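PatF (PDB 4BG2) probably acts as a prenyltransferase-like enzyme of the patellamide pathway, by which cyanobactin peptides are made in Prochloron didemni. Local coordinates at residues Thr21-Ala25 with Phe26-Pro30; Pro35-Glu38 with Glu39-Glu43; Gln10-Asp13 with Arg14-Gln17. All coordinates share one frame; numbering follows the deposited sequence.

Contact 1 (Thr21-Ala25 with Phe26-Pro30)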
loop_
_atom_site.group_PDB
_atom_site.type_symbol
_atom_site.label_atom_id
_atom_site.label_comp_id
_atom_site.label_asym_id
_atom_site.label_seq_id
_atom_site.Cartn_x
_atom_site.Cartn_y
_atom_site.Cartn_z
ATOM N N THR A 21 -6.324 -6.876 16.256
ATOM C CA THR A 21 -5.223 -7.797 16.546
ATOM C C THR A 21 -3.865 -7.196 16.206
ATOM O O THR A 21 -2.905 -7.360 16.944
ATOM C CB THR A 21 -5.422 -9.108 15.803
ATOM O OG1 THR A 21 -6.688 -9.645 16.194
ATOM C CG2 THR A 21 -4.303 -10.115 16.135
ATOM N N HIS A 22 -3.805 -6.429 15.126
ATOM C CA HIS A 22 -2.572 -5.742 14.757
ATOM C C HIS A 22 -2.162 -4.666 15.781
ATOM O O HIS A 22 -0.974 -4.568 16.167
ATOM C CB HIS A 22 -2.753 -5.112 13.387
ATOM C CG HIS A 22 -1.536 -4.432 12.863
ATOM N ND1 HIS A 22 -0.502 -5.121 12.266
ATOM C CD2 HIS A 22 -1.186 -3.127 12.829
ATOM C CE1 HIS A 22 0.430 -4.268 11.882
ATOM N NE2 HIS A 22 0.041 -3.050 12.215
ATOM N N GLN A 23 -3.134 -3.848 16.199
ATOM C CA GLN A 23 -2.890 -2.857 17.246
ATOM C C GLN A 23 -2.370 -3.525 18.524
ATOM O O GLN A 23 -1.436 -3.016 19.146
ATOM C CB GLN A 23 -4.172 -2.092 17.600
ATOM C CG GLN A 23 -4.639 -1.147 16.508
ATOM C CD GLN A 23 -6.063 -0.653 16.728
ATOM O OE1 GLN A 23 -6.534 -0.540 17.872
ATOM N NE2 GLN A 23 -6.769 -0.374 15.623
ATOM N N GLU A 24 -2.992 -4.634 18.919
ATOM C CA GLU A 24 -2.585 -5.324 20.141
ATOM C C GLU A 24 -1.148 -5.814 20.012
ATOM O O GLU A 24 -0.325 -5.557 20.867
ATOM C CB GLU A 24 -3.487 -6.531 20.433
ATOM C CG GLU A 24 -4.955 -6.205 20.680
ATOM C CD GLU A 24 -5.789 -7.440 21.009
ATOM O OE1 GLU A 24 -5.466 -8.555 20.518
ATOM O OE2 GLU A 24 -6.766 -7.291 21.776
ATOM N N ALA A 25 -0.865 -6.522 18.930
ATOM C CA ALA A 25 0.449 -7.128 18.713
ATOM C C ALA A 25 1.618 -6.131 18.681
ATOM O O ALA A 25 2.708 -6.436 19.152
ATOM C CB ALA A 25 0.433 -7.944 17.436
ATOM N N PHE A 26 1.388 -4.935 18.151
ATOM C CA PHE A 26 2.470 -3.969 17.955
ATOM C C PHE A 26 2.347 -2.712 18.794
ATOM O O PHE A 26 2.942 -1.700 18.462
ATOM C CB PHE A 26 2.595 -3.664 16.460
ATOM C CG PHE A 26 2.873 -4.880 15.678
ATOM C CD1 PHE A 26 4.090 -5.528 15.862
ATOM C CD2 PHE A 26 1.916 -5.454 14.888
ATOM C CE1 PHE A 26 4.362 -6.704 15.197
ATOM C CE2 PHE A 26 2.179 -6.621 14.198
ATOM C CZ PHE A 26 3.405 -7.258 14.369
ATOM N N ASP A 27 1.561 -2.788 19.866
ATOM C CA ASP A 27 1.404 -1.692 20.811
ATOM C C ASP A 27 1.034 -0.370 20.150
ATOM O O ASP A 27 1.611 0.654 20.459
ATOM C CB ASP A 27 2.679 -1.524 21.655
ATOM C CG ASP A 27 3.013 -2.768 22.477
ATOM O OD1 ASP A 27 2.563 -3.874 22.100
ATOM O OD2 ASP A 27 3.744 -2.649 23.491
ATOM N N VAL A 28 0.059 -0.393 19.259
ATOM C CA VAL A 28 -0.374 0.812 18.591
ATOM C C VAL A 28 -1.423 1.475 19.497
ATOM O O VAL A 28 -2.344 0.835 19.949
ATOM C CB VAL A 28 -0.996 0.485 17.233
ATOM C CG1 VAL A 28 -1.399 1.755 16.503
ATOM C CG2 VAL A 28 -0.041 -0.354 16.390
ATOM N N LYS A 29 -1.233 2.742 19.815
ATOM C CA LYS A 29 -2.226 3.506 20.561
ATOM C C LYS A 29 -3.360 3.878 19.609
ATOM O O LYS A 29 -3.111 4.152 18.427
ATOM C CB LYS A 29 -1.575 4.765 21.172
ATOM C CG LYS A 29 -0.420 4.481 22.140
ATOM C CD LYS A 29 -0.792 3.417 23.169
ATOM C CE LYS A 29 0.307 3.144 24.197
ATOM N NZ LYS A 29 1.055 1.889 23.894
ATOM N N PRO A 30 -4.610 3.883 20.098
ATOM C CA PRO A 30 -5.749 4.218 19.236
ATOM C C PRO A 30 -5.881 5.727 19.015
ATOM O O PRO A 30 -6.910 6.317 19.292
ATOM C CB PRO A 30 -6.945 3.647 20.011
ATOM C CG PRO A 30 -6.530 3.719 21.439
ATOM C CD PRO A 30 -5.041 3.495 21.455
#
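A Schellman motif ends helix 3-25, where Thr21-Ala25 passes straight into Phe26-Pro30. Its outer bond runs from Val28 N to Gln23 O (3.0 Å), lying in the carbonyl plane on a lone pair; inside it, Asp27 N makes a weak bond to Glu24 O at 3.5 Å. Phe26 N still reaches His22 O in the helical manner, at 3.1 Å. The chain turns because Asp27 takes up left-handed helical torsions (positive phi, 52°), a place most often given to glycine; its carboxylate stays near the helix end, Asp27 OD1 lying 3.6 Å from Glu24 O. Val28, the residue after that reversal, lays its CB over the aliphatic part of Gln23, 4.1 Å from CG, the two side chains crossing at about a right angle; the amide of Gln23 goes on to Glu38. On the inner side, His22 has CG anti to the backbone N (chi1 -177°), and this brings its imidazole under Phe26. CD2 of Phe26 stands over one face of that ring, 3.6 Å from His22 CE1, with the two planes inclined at 55°. Ala25, small enough to lie close, sets CB over a face of the Phe26 ring, 4.1 Å from the centroid, in a CH-pi contact. Phe269 meets Phe26 edge-to-face, while Tyr300 fixes the imidazole through a hydrogen bond between its OH and ND1 of His22. Paired 6→1 and 5→2 bonds, a left-handed residue and the contact of Val28 with the methylenes of Gln23 are the marks of a Schellman C-cap, which here turns the chain back toward helix 34-42.

Contact 2 (Pro35-Glu38 with Glu39-Glu43)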
loop_
_atom_site.group_PDB
_atom_site.type_symbol
_atom_site.label_atom_id
_atom_site.label_comp_id
_atom_site.label_asym_id
_atom_site.label_seq_id
_atom_site.Cartn_x
_atom_site.Cartn_y
_atom_site.Cartn_z
ATOM N N PRO A 35 -9.648 5.387 15.322
ATOM C CA PRO A 35 -11.087 5.134 15.538
ATOM C C PRO A 35 -11.986 5.465 14.353
ATOM O O PRO A 35 -12.860 4.668 14.005
ATOM C CB PRO A 35 -11.429 6.024 16.743
ATOM C CG PRO A 35 -10.146 6.156 17.486
ATOM C CD PRO A 35 -9.055 6.159 16.436
ATOM N N LEU A 36 -11.785 6.628 13.736
ATOM C CA LEU A 36 -12.533 7.007 12.523
ATOM C C LEU A 36 -12.323 5.992 11.390
ATOM O O LEU A 36 -13.260 5.657 10.664
ATOM C CB LEU A 36 -12.092 8.383 12.008
ATOM C CG LEU A 36 -12.699 9.646 12.619
ATOM C CD1 LEU A 36 -11.948 10.867 12.109
ATOM C CD2 LEU A 36 -14.178 9.736 12.262
ATOM N N PHE A 37 -11.090 5.524 11.217
ATOM C CA PHE A 37 -10.810 4.580 10.162
ATOM C C PHE A 37 -11.565 3.263 10.347
ATOM O O PHE A 37 -12.109 2.689 9.385
ATOM C CB PHE A 37 -9.324 4.297 10.104
ATOM C CG PHE A 37 -8.952 3.405 8.992
ATOM C CD1 PHE A 37 -9.094 3.829 7.668
ATOM C CD2 PHE A 37 -8.503 2.125 9.236
ATOM C CE1 PHE A 37 -8.741 3.006 6.623
ATOM C CE2 PHE A 37 -8.161 1.294 8.188
ATOM C CZ PHE A 37 -8.284 1.735 6.890
ATOM N N GLU A 38 -11.657 2.816 11.594
ATOM C CA GLU A 38 -12.377 1.595 11.916
ATOM C C GLU A 38 -13.849 1.729 11.514
ATOM O O GLU A 38 -14.429 0.816 10.915
ATOM C CB GLU A 38 -12.237 1.279 13.413
ATOM C CG GLU A 38 -10.823 0.871 13.829
ATOM C CD GLU A 38 -10.671 0.591 15.331
ATOM O OE1 GLU A 38 -11.643 0.760 16.093
ATOM O OE2 GLU A 38 -9.569 0.172 15.763
ATOM N N GLU A 39 -14.453 2.870 11.826
ATOM C CA GLU A 39 -15.826 3.118 11.421
ATOM C C GLU A 39 -15.933 3.126 9.897
ATOM O O GLU A 39 -16.880 2.579 9.332
ATOM C CB GLU A 39 -16.346 4.443 12.007
ATOM C CG GLU A 39 -16.384 4.434 13.523
ATOM C CD GLU A 39 -16.780 5.766 14.155
ATOM O OE1 GLU A 39 -16.221 6.834 13.793
ATOM O OE2 GLU A 39 -17.659 5.737 15.045
ATOM N N ALA A 40 -14.957 3.720 9.217
ATOM C CA ALA A 40 -15.039 3.816 7.756
ATOM C C ALA A 40 -15.024 2.444 7.064
ATOM O O ALA A 40 -15.800 2.196 6.123
ATOM C CB ALA A 40 -13.949 4.700 7.216
ATOM N N ILE A 41 -14.171 1.540 7.530
ATOM C CA ILE A 41 -14.038 0.260 6.832
ATOM C C ILE A 41 -15.213 -0.671 7.065
ATOM O O ILE A 41 -15.438 -1.590 6.285
ATOM C CB ILE A 41 -12.738 -0.485 7.160
ATOM C CG1 ILE A 41 -12.763 -1.012 8.597
ATOM C CG2 ILE A 41 -11.535 0.393 6.845
ATOM C CD1 ILE A 41 -11.455 -1.629 9.022
ATOM N N LEU A 42 -15.950 -0.443 8.140
ATOM C CA LEU A 42 -17.172 -1.181 8.385
ATOM C C LEU A 42 -18.263 -0.863 7.369
ATOM O O LEU A 42 -19.166 -1.664 7.195
ATOM C CB LEU A 42 -17.698 -0.897 9.796
ATOM C CG LEU A 42 -16.906 -1.505 10.957
ATOM C CD1 LEU A 42 -17.590 -1.174 12.282
ATOM C CD2 LEU A 42 -16.781 -3.004 10.782
ATOM N N GLU A 43 -18.175 0.296 6.710
ATOM C CA GLU A 43 -19.149 0.684 5.703
ATOM C C GLU A 43 -18.884 0.103 4.325
ATOM O O GLU A 43 -19.729 0.220 3.449
ATOM C CB GLU A 43 -19.222 2.206 5.580
ATOM C CG GLU A 43 -19.652 2.911 6.855
ATOM C CD GLU A 43 -19.904 4.397 6.631
ATOM O OE1 GLU A 43 -19.094 5.059 5.946
ATOM O OE2 GLU A 43 -20.927 4.907 7.126
#
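Phe37 holds CG trans to its backbone N (chi1 -176°), while Ile41, one turn on, places CG1 between N and the carbonyl carbon (chi1 70°), which leaves CG2 anti to the carbonyl carbon and turned to the phenyl ring. That methyl sits over one ring face, toward the rim, 3.5 Å from Phe37 CZ and 3.8 Å from the ring centroid: a CH-pi contact between two apolar groups buried on the inner side of helix 34-42. The other branch, Ile41 CG1, rests 3.4 Å from Glu38 O. An alanine at Ile41 would take away CG2 and CG1 and would probably leave that face of Phe37 without its cover, freer to turn. Ile41 N bonds to Phe37 O at 3.0 Å, and Glu39 N to Pro35 O at 3.2 Å; proline suits the first turn, where its missing N-H costs no helical bond. On the outer side, Glu39 slants across Leu36, its OE1 3.9 Å from Leu36 CD2. Glu38 is buried against helix 3-25, where Arg20 forms a salt bridge with it and Gln23 a hydrogen bond. Tyr66 and Val68 of strand 60-70 and Ile121 and Val123 of strand 116-124 pack on Phe37, pressing this helix to the barrel.

Contact 3 (Gln10-Asp13 with Arg14-Gln17)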
loop_
_atom_site.group_PDB
_atom_site.type_symbol
_atom_site.label_atom_id
_atom_site.label_comp_id
_atom_site.label_asym_id
_atom_site.label_seq_id
_atom_site.Cartn_x
_atom_site.Cartn_y
_atom_site.Cartn_z
ATOM N N GLN A 10 -20.512 -11.085 9.411
ATOM C CA GLN A 10 -19.323 -11.786 9.896
ATOM C C GLN A 10 -18.041 -11.295 9.206
ATOM O O GLN A 10 -17.034 -11.109 9.854
ATOM C CB GLN A 10 -19.491 -13.290 9.740
ATOM C CG GLN A 10 -20.392 -13.868 10.813
ATOM C CD GLN A 10 -20.660 -15.342 10.623
ATOM O OE1 GLN A 10 -21.201 -15.764 9.603
ATOM N NE2 GLN A 10 -20.284 -16.132 11.608
ATOM N N ARG A 11 -18.083 -11.043 7.907
ATOM C CA ARG A 11 -16.944 -10.382 7.268
ATOM C C ARG A 11 -16.567 -9.087 7.993
ATOM O O ARG A 11 -15.387 -8.829 8.242
ATOM C CB ARG A 11 -17.258 -10.007 5.845
ATOM C CG ARG A 11 -17.384 -11.155 4.887
ATOM C CD ARG A 11 -18.239 -10.620 3.773
ATOM N NE ARG A 11 -18.266 -11.444 2.585
ATOM C CZ ARG A 11 -19.204 -11.328 1.656
ATOM N NH1 ARG A 11 -20.177 -10.426 1.793
ATOM N NH2 ARG A 11 -19.156 -12.100 0.579
ATOM N N LYS A 12 -17.567 -8.259 8.288
ATOM C CA LYS A 12 -17.326 -6.978 8.948
ATOM C C LYS A 12 -16.685 -7.140 10.312
ATOM O O LYS A 12 -15.787 -6.369 10.686
ATOM C CB LYS A 12 -18.621 -6.160 9.060
ATOM C CG LYS A 12 -19.075 -5.625 7.710
ATOM C CD LYS A 12 -20.386 -4.851 7.781
ATOM C CE LYS A 12 -20.769 -4.360 6.392
ATOM N NZ LYS A 12 -22.017 -3.553 6.408
ATOM N N ASP A 13 -17.125 -8.139 11.059
ATOM C CA ASP A 13 -16.497 -8.461 12.346
ATOM C C ASP A 13 -15.050 -8.916 12.165
ATOM O O ASP A 13 -14.186 -8.491 12.905
ATOM C CB ASP A 13 -17.290 -9.550 13.082
ATOM C CG ASP A 13 -18.701 -9.115 13.430
ATOM O OD1 ASP A 13 -18.883 -7.971 13.887
ATOM O OD2 ASP A 13 -19.641 -9.919 13.252
ATOM N N ARG A 14 -14.786 -9.779 11.185
ATOM C CA ARG A 14 -13.408 -10.257 10.951
ATOM C C ARG A 14 -12.448 -9.126 10.548
ATOM O O ARG A 14 -11.308 -9.058 11.007
ATOM C CB ARG A 14 -13.388 -11.341 9.881
ATOM C CG ARG A 14 -13.770 -12.712 10.403
ATOM C CD ARG A 14 -13.135 -13.824 9.578
ATOM N NE ARG A 14 -13.983 -15.009 9.530
ATOM C CZ ARG A 14 -15.091 -15.131 8.799
ATOM N NH1 ARG A 14 -15.532 -14.139 8.025
ATOM N NH2 ARG A 14 -15.774 -16.268 8.850
ATOM N N ARG A 15 -12.933 -8.250 9.676
ATOM C CA ARG A 15 -12.204 -7.057 9.258
ATOM C C ARG A 15 -11.670 -6.288 10.459
ATOM O O ARG A 15 -10.491 -5.925 10.527
ATOM C CB ARG A 15 -13.167 -6.117 8.553
ATOM C CG ARG A 15 -12.736 -5.641 7.224
ATOM C CD ARG A 15 -13.922 -4.882 6.632
ATOM N NE ARG A 15 -14.754 -5.745 5.828
ATOM C CZ ARG A 15 -15.846 -5.361 5.203
ATOM N NH1 ARG A 15 -16.261 -4.107 5.279
ATOM N NH2 ARG A 15 -16.526 -6.251 4.502
ATOM N N LEU A 16 -12.579 -5.993 11.375
ATOM C CA LEU A 16 -12.259 -5.222 12.569
ATOM C C LEU A 16 -11.272 -5.977 13.444
ATOM O O LEU A 16 -10.364 -5.396 14.018
ATOM C CB LEU A 16 -13.546 -4.942 13.354
ATOM C CG LEU A 16 -13.444 -3.948 14.504
ATOM C CD1 LEU A 16 -12.709 -2.687 14.081
ATOM C CD2 LEU A 16 -14.845 -3.621 15.013
ATOM N N GLN A 17 -11.452 -7.281 13.540
ATOM C CA GLN A 17 -10.572 -8.102 14.352
ATOM C C GLN A 17 -9.136 -8.096 13.816
ATOM O O GLN A 17 -8.205 -7.933 14.582
ATOM C CB GLN A 17 -11.128 -9.517 14.485
ATOM C CG GLN A 17 -10.276 -10.346 15.422
ATOM C CD GLN A 17 -10.176 -9.759 16.825
ATOM O OE1 GLN A 17 -11.151 -9.240 17.372
ATOM N NE2 GLN A 17 -8.993 -9.820 17.405
#
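Gln10-Asp13 and Arg14-Gln17 are successive turns of helix 3-25, joined by i to i+4 bonds: Arg15 N to Arg11 O and Arg14 N to Gln10 O at 2.9 Å, Gln17 N to Asp13 O at 3.1 Å, and a weaker, longer one from Leu16 N to Lys12 O. Arg15, the buried residue of the set, carries the side-chain contact. Its chain is bent at chi3 (-92°), which folds the guanidinium back beside Lys12; the two chains lie side by side and point the same way. Lys12 CG stands over one face of the guanidinium, toward its rim, 4.0 Å from Arg15 NH1, while Arg15 NH2 comes within 4.1 Å of Arg11 CB. A long, thin methylene chain suits this place: it lies against the flat cation without competing for its N-H groups. Those are used elsewhere. NE makes a salt bridge to Asp304, and NH1 bonds to the carbonyls of Ile41 and Ile44, near the C-terminal end of helix 34-42, whose partial negative charge would probably favour a cation. Arg14 takes a different course, its NH1 standing 3.8 Å from Gln10 O and making a weak hydrogen bond to Asp304 O. Three cations thus lie near one another, Lys12 NZ being 5.9 Å from Arg15 NH1 and Arg11 NE 5.8 Å from Arg15 NH2, yet each has an acid of its own: Glu45 for Lys12, Glu305 for Arg11, Asp304 for Arg15. Two of these acids come just before Cys306, which is tied by a disulfide to Cys275. The chemistry implies that carboxylates offset the basic charges of these turns, and that through them the helix binds the end of the modelled chain.

In the fold
Along the chain the order is contact 3, contact 1, contact 2. The first two share helix 3-25, one in its middle and one at its C-terminal end, with centres about 16 Å apart; contact 2 lies on the next helix, 34-42. The centre of contact 2 is about 16 Å from that of contact 1 and about 11 Å from that of contact 3, so the second helix runs back beside the first. Gln23 NE2 to Glu38 OE2 (2.9 Å) and Arg15 NH1 to Ile41 O (2.8 Å) stitch the pair together. Both helices pack outside the closed antiparallel barrel, consistent with the ABBA fold of prenyltransferases.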